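Local coordinates for protein CdiI (Burkholderia pseudomallei 1026a, PDB 4G6V) that serves as the immunity protein of a contact-dependent growth inhibition system, binding the CdiA-CT tRNase toxin and probably neutralising it, at residues L5-S10 against F62-N67; E49-H54 against A90-Q95. One frame throughout, in Å; residues are numbered along the deposited sequence.

Contact 1: residues L5-S10 against F62-N67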
loop_
_atom_site.group_PDB
_atom_site.type_symbol
_atom_site.label_atom_id
_atom_site.label_comp_id
_atom_site.label_asym_id
_atom_site.label_seq_id
_atom_site.Cartn_x
_atom_site.Cartn_y
_atom_site.Cartn_z
ATOM N N LEU B 5 1.132 4.803 2.682
ATOM C CA LEU B 5 1.682 5.151 3.984
ATOM C C LEU B 5 0.707 4.703 5.079
ATOM O O LEU B 5 -0.446 5.145 5.133
ATOM C CB LEU B 5 1.981 6.657 4.050
ATOM C CG LEU B 5 2.939 7.159 2.948
ATOM C CD1 LEU B 5 3.181 8.662 3.002
ATOM C CD2 LEU B 5 4.274 6.412 2.967
ATOM N N PHE B 6 1.172 3.773 5.902
ATOM C CA PHE B 6 0.428 3.311 7.055
ATOM C C PHE B 6 0.734 4.243 8.210
ATOM O O PHE B 6 1.873 4.355 8.623
ATOM C CB PHE B 6 0.853 1.901 7.420
ATOM C CG PHE B 6 0.144 0.859 6.652
ATOM C CD1 PHE B 6 -0.605 -0.110 7.293
ATOM C CD2 PHE B 6 0.186 0.857 5.271
ATOM C CE1 PHE B 6 -1.294 -1.079 6.553
ATOM C CE2 PHE B 6 -0.495 -0.117 4.526
ATOM C CZ PHE B 6 -1.234 -1.076 5.170
ATOM N N CYS B 7 -0.277 4.913 8.734
ATOM C CA CYS B 7 -0.057 5.958 9.715
ATOM C C CYS B 7 -0.751 5.576 10.977
ATOM O O CYS B 7 -1.961 5.477 11.005
ATOM C CB CYS B 7 -0.635 7.279 9.212
ATOM S SG CYS B 7 0.113 7.846 7.661
ATOM N N TYR B 8 0.019 5.341 12.016
ATOM C CA TYR B 8 -0.524 5.092 13.347
ATOM C C TYR B 8 -0.431 6.326 14.246
ATOM O O TYR B 8 0.588 7.042 14.249
ATOM C CB TYR B 8 0.216 3.938 14.009
ATOM C CG TYR B 8 0.364 2.733 13.126
ATOM C CD1 TYR B 8 -0.337 1.578 13.395
ATOM C CD2 TYR B 8 1.209 2.757 12.009
ATOM C CE1 TYR B 8 -0.204 0.462 12.590
ATOM C CE2 TYR B 8 1.359 1.645 11.205
ATOM C CZ TYR B 8 0.646 0.499 11.500
ATOM O OH TYR B 8 0.772 -0.617 10.708
ATOM N N LEU B 9 -1.495 6.555 15.017
ATOM C CA LEU B 9 -1.575 7.708 15.903
ATOM C C LEU B 9 -1.824 7.308 17.345
ATOM O O LEU B 9 -2.514 6.331 17.630
ATOM C CB LEU B 9 -2.678 8.666 15.452
ATOM C CG LEU B 9 -2.533 9.384 14.110
ATOM C CD1 LEU B 9 -3.795 10.156 13.806
ATOM C CD2 LEU B 9 -1.325 10.311 14.098
ATOM N N SER B 10 -1.268 8.084 18.265
ATOM C CA SER B 10 -1.475 7.834 19.676
ATOM C C SER B 10 -2.823 8.423 20.108
ATOM O O SER B 10 -3.415 7.954 21.072
ATOM C CB SER B 10 -0.327 8.415 20.488
ATOM O OG SER B 10 -0.403 9.828 20.503
ATOM N N PHE B 62 -4.763 5.480 9.991
ATOM C CA PHE B 62 -5.346 5.835 8.712
ATOM C C PHE B 62 -4.309 5.615 7.617
ATOM O O PHE B 62 -3.116 5.428 7.893
ATOM C CB PHE B 62 -5.849 7.277 8.713
ATOM C CG PHE B 62 -4.754 8.278 8.755
ATOM C CD1 PHE B 62 -4.070 8.621 7.590
ATOM C CD2 PHE B 62 -4.375 8.861 9.951
ATOM C CE1 PHE B 62 -3.016 9.534 7.611
ATOM C CE2 PHE B 62 -3.314 9.776 9.984
ATOM C CZ PHE B 62 -2.632 10.112 8.802
ATOM N N LEU B 63 -4.768 5.631 6.375
ATOM C CA LEU B 63 -3.912 5.312 5.254
ATOM C C LEU B 63 -3.769 6.519 4.333
ATOM O O LEU B 63 -4.700 7.315 4.182
ATOM C CB LEU B 63 -4.498 4.120 4.516
ATOM C CG LEU B 63 -3.574 3.222 3.699
ATOM C CD1 LEU B 63 -2.521 2.615 4.603
ATOM C CD2 LEU B 63 -4.386 2.125 2.986
ATOM N N VAL B 64 -2.580 6.669 3.751
ATOM C CA VAL B 64 -2.331 7.671 2.715
ATOM C C VAL B 64 -1.828 6.967 1.449
ATOM O O VAL B 64 -0.753 6.386 1.438
ATOM C CB VAL B 64 -1.298 8.738 3.155
ATOM C CG1 VAL B 64 -1.133 9.827 2.099
ATOM C CG2 VAL B 64 -1.724 9.378 4.437
ATOM N N SER B 65 -2.621 7.012 0.387
ATOM C CA SER B 65 -2.267 6.349 -0.856
ATOM C C SER B 65 -1.640 7.300 -1.842
ATOM O O SER B 65 -2.055 8.456 -1.956
ATOM C CB SER B 65 -3.499 5.725 -1.484
ATOM O OG SER B 65 -3.915 4.609 -0.710
ATOM N N LEU B 66 -0.626 6.800 -2.541
ATOM C CA LEU B 66 0.006 7.543 -3.614
ATOM C C LEU B 66 -0.881 7.359 -4.849
ATOM O O LEU B 66 -0.914 6.283 -5.478
ATOM C CB LEU B 66 1.437 7.044 -3.857
ATOM C CG LEU B 66 2.207 7.656 -5.037
ATOM C CD1 LEU B 66 2.577 9.121 -4.771
ATOM C CD2 LEU B 66 3.454 6.821 -5.423
ATOM N N ASN B 67 -1.628 8.407 -5.180
ATOM C CA ASN B 67 -2.575 8.323 -6.274
ATOM C C ASN B 67 -2.003 8.777 -7.609
ATOM O O ASN B 67 -2.431 8.325 -8.652
ATOM C CB ASN B 67 -3.828 9.124 -5.953
ATOM C CG ASN B 67 -5.012 8.646 -6.725
ATOM O OD1 ASN B 67 -5.243 7.439 -6.841
ATOM N ND2 ASN B 67 -5.775 9.582 -7.271
#

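Contact 2: residues E49-H54 against A90-Q95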
loop_
_atom_site.group_PDB
_atom_site.type_symbol
_atom_site.label_atom_id
_atom_site.label_comp_id
_atom_site.label_asym_id
_atom_site.label_seq_id
_atom_site.Cartn_x
_atom_site.Cartn_y
_atom_site.Cartn_z
ATOM N N GLU B 49 -0.266 -3.941 17.595
ATOM C CA GLU B 49 0.888 -4.795 17.768
ATOM C C GLU B 49 2.080 -4.269 16.955
ATOM O O GLU B 49 3.189 -4.118 17.484
ATOM C CB GLU B 49 0.539 -6.223 17.362
ATOM C CG GLU B 49 1.580 -7.254 17.750
ATOM C CD GLU B 49 1.200 -8.643 17.285
ATOM O OE1 GLU B 49 0.306 -8.749 16.412
ATOM O OE2 GLU B 49 1.790 -9.620 17.800
ATOM N N ILE B 50 1.830 -3.983 15.679
ATOM C CA ILE B 50 2.851 -3.453 14.776
ATOM C C ILE B 50 3.345 -2.076 15.214
ATOM O O ILE B 50 4.545 -1.840 15.240
ATOM C CB ILE B 50 2.346 -3.382 13.308
ATOM C CG1 ILE B 50 2.018 -4.777 12.761
ATOM C CG2 ILE B 50 3.371 -2.716 12.411
ATOM C CD1 ILE B 50 1.514 -4.758 11.327
ATOM N N ALA B 51 2.436 -1.174 15.584
ATOM C CA ALA B 51 2.841 0.134 16.124
ATOM C C ALA B 51 3.742 0.031 17.368
ATOM O O ALA B 51 4.660 0.839 17.547
ATOM C CB ALA B 51 1.627 1.012 16.426
ATOM N N ALA B 52 3.479 -0.964 18.214
ATOM C CA ALA B 52 4.195 -1.100 19.477
ATOM C C ALA B 52 5.606 -1.675 19.303
ATOM O O ALA B 52 6.460 -1.491 20.164
ATOM C CB ALA B 52 3.394 -1.918 20.480
ATOM N N GLU B 53 5.838 -2.369 18.198
ATOM C CA GLU B 53 7.181 -2.811 17.820
ATOM C C GLU B 53 8.073 -1.638 17.404
ATOM O O GLU B 53 9.296 -1.736 17.462
ATOM C CB GLU B 53 7.126 -3.824 16.671
ATOM C CG GLU B 53 6.999 -5.269 17.118
ATOM C CD GLU B 53 6.316 -6.151 16.082
ATOM O OE1 GLU B 53 6.569 -5.967 14.867
ATOM O OE2 GLU B 53 5.511 -7.027 16.476
ATOM N N HIS B 54 7.446 -0.535 16.992
ATOM C CA HIS B 54 8.162 0.684 16.618
ATOM C C HIS B 54 8.016 1.811 17.632
ATOM O O HIS B 54 8.126 2.984 17.271
ATOM C CB HIS B 54 7.660 1.183 15.278
ATOM C CG HIS B 54 7.703 0.155 14.201
ATOM N ND1 HIS B 54 6.696 -0.762 13.997
ATOM C CD2 HIS B 54 8.637 -0.105 13.241
ATOM C CE1 HIS B 54 6.998 -1.538 12.968
ATOM N NE2 HIS B 54 8.179 -1.154 12.499
ATOM N N ALA B 90 1.850 11.706 18.968
ATOM C CA ALA B 90 2.868 10.948 18.265
ATOM C C ALA B 90 2.291 10.257 17.018
ATOM O O ALA B 90 1.126 9.810 17.008
ATOM C CB ALA B 90 3.475 9.920 19.208
ATOM N N ILE B 91 3.097 10.184 15.962
ATOM C CA ILE B 91 2.686 9.471 14.755
ATOM C C ILE B 91 3.801 8.574 14.253
ATOM O O ILE B 91 4.947 8.987 14.183
ATOM C CB ILE B 91 2.138 10.416 13.614
ATOM C CG1 ILE B 91 1.501 9.595 12.500
ATOM C CG2 ILE B 91 3.193 11.312 13.032
ATOM C CD1 ILE B 91 1.170 10.404 11.260
ATOM N N LEU B 92 3.471 7.329 13.941
ATOM C CA LEU B 92 4.430 6.446 13.292
ATOM C C LEU B 92 3.979 6.320 11.841
ATOM O O LEU B 92 2.794 6.123 11.586
ATOM C CB LEU B 92 4.448 5.088 13.998
ATOM C CG LEU B 92 4.949 3.862 13.239
ATOM C CD1 LEU B 92 6.419 3.978 13.025
ATOM C CD2 LEU B 92 4.614 2.593 13.996
ATOM N N ILE B 93 4.894 6.474 10.889
ATOM C CA ILE B 93 4.539 6.280 9.473
ATOM C C ILE B 93 5.358 5.171 8.826
ATOM O O ILE B 93 6.565 5.309 8.664
ATOM C CB ILE B 93 4.753 7.557 8.627
ATOM C CG1 ILE B 93 3.925 8.726 9.164
ATOM C CG2 ILE B 93 4.432 7.277 7.150
ATOM C CD1 ILE B 93 4.133 10.019 8.376
ATOM N N LEU B 94 4.706 4.083 8.451
ATOM C CA LEU B 94 5.378 3.012 7.738
ATOM C C LEU B 94 4.927 2.937 6.264
ATOM O O LEU B 94 3.768 2.637 5.941
ATOM C CB LEU B 94 5.148 1.672 8.440
ATOM C CG LEU B 94 5.507 1.521 9.915
ATOM C CD1 LEU B 94 5.320 0.091 10.363
ATOM C CD2 LEU B 94 6.936 1.933 10.171
ATOM N N GLN B 95 5.849 3.209 5.352
ATOM C CA GLN B 95 5.541 3.041 3.948
ATOM C C GLN B 95 5.285 1.556 3.711
ATOM O O GLN B 95 6.121 0.702 4.064
ATOM C CB GLN B 95 6.686 3.533 3.096
ATOM C CG GLN B 95 6.317 3.676 1.653
ATOM C CD GLN B 95 7.248 4.597 0.907
ATOM O OE1 GLN B 95 7.815 5.532 1.480
ATOM N NE2 GLN B 95 7.407 4.345 -0.383
#

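Contact 1: residues L5-S10 against F62-N67
C7 and F62 face each other as a hydrogen-bonded antiparallel pair, and the cysteine side chain lies against the phenylalanine ring. C7 CB sits over one ring face in a CH-pi contact, 3.6 Å from the F62 centroid, and displaced a little toward the rim at F62 CZ. One bond further, C7 SG meets CE1 and CZ of that ring and reaches the centroid obliquely at 4.2 Å, a sulfur-aromatic contact; C7 SG also touches V64 CG2 at 4.0 Å, a methyl that lies at the F62 ring edge. F62 CG lies between the backbone N and the carbonyl carbon (chi1 70°). L9 CD1 meets the ring edge, 3.9 Å from F62 CE2. Strands 4-9 and 60-66 are central neighbours in the antiparallel sheet. Four backbone bonds join them: L5 N to V64 O (2.8 Å), V64 N to L5 O, C7 N to F62 O and F62 N to C7 O. L5, C7, F62 and V64 share one face of the sheet, which helix 75-84 packs against through I75, V78 and L82. On the other face the non-hydrogen-bonded pair F6 and L63 lie side by side: L63 CD1 rests over the F6 ring, 3.6 Å from its centroid and offset toward CD2 and CE2. Residues T117 and G125 of the toxin chain pack on F6 and L63, respectively.

Contact 2: residues E49-H54 against A90-Q95
One face of the H54 imidazole is met by L94: CD1 makes a CH-pi contact 3.9 Å from the H54 centroid, and CD2 lies over the same face, offset toward the rim near CD2 and NE2 of the ring. L92 CD2 approaches obliquely from that side, while the carbonyl group of I50 lies at the ring edge, beside ND1. H54 and L94 meet tip to tip, their closest atoms being H54 CE1 and L94 CD1 at 3.5 Å, whereas L92 crosses H54 at about a right angle. The two L92 methyls make most of the remaining contacts. CD2 touches H54 CB at 3.6 Å and A51 CA at 3.7 Å, with CD1 also against H54 CB. L92 CG is anti to the backbone N (chi1 158°). I50 adds only CG2, 4.0 Å from L94 CD1. Helix 45-53 thus packs on strand 91-95, on the sheet face that also carries Y8, which both I50 and A51 touch; I50 further packs on N113 of the toxin chain. H54 ND1 donates to I50 O at 2.7 Å, almost within its own ring plane but tilted from the carbonyl plane, which fixes the ring's rotation over the leucines. No hydrogen bond crosses between the segments, and the ND1 donation suits a neutral ring protonated at ND1 as well as a cation; the helix carbonyls may favour the cation, the leucine methyls the neutral form.

Overall arrangement
The centre of contact 1 is about 3 Å from the centre of the chain and all its touching residues are buried; contact 2 is centred about 10 Å out, with H54 only partly exposed and its other touching residues buried. The first joins strand to strand, so a backbone hydrogen-bond ladder is backed by side chains on both sheet faces. The second joins helix to strand mainly through side-chain methyls and an imidazole, with no hydrogen bond between the segments. Strand 4-9 links them: it pairs with 60-66 in contact 1 and, on its other edge, with 91-95, where F6 N probably bonds L94 O and L92 N probably bonds Y8 O.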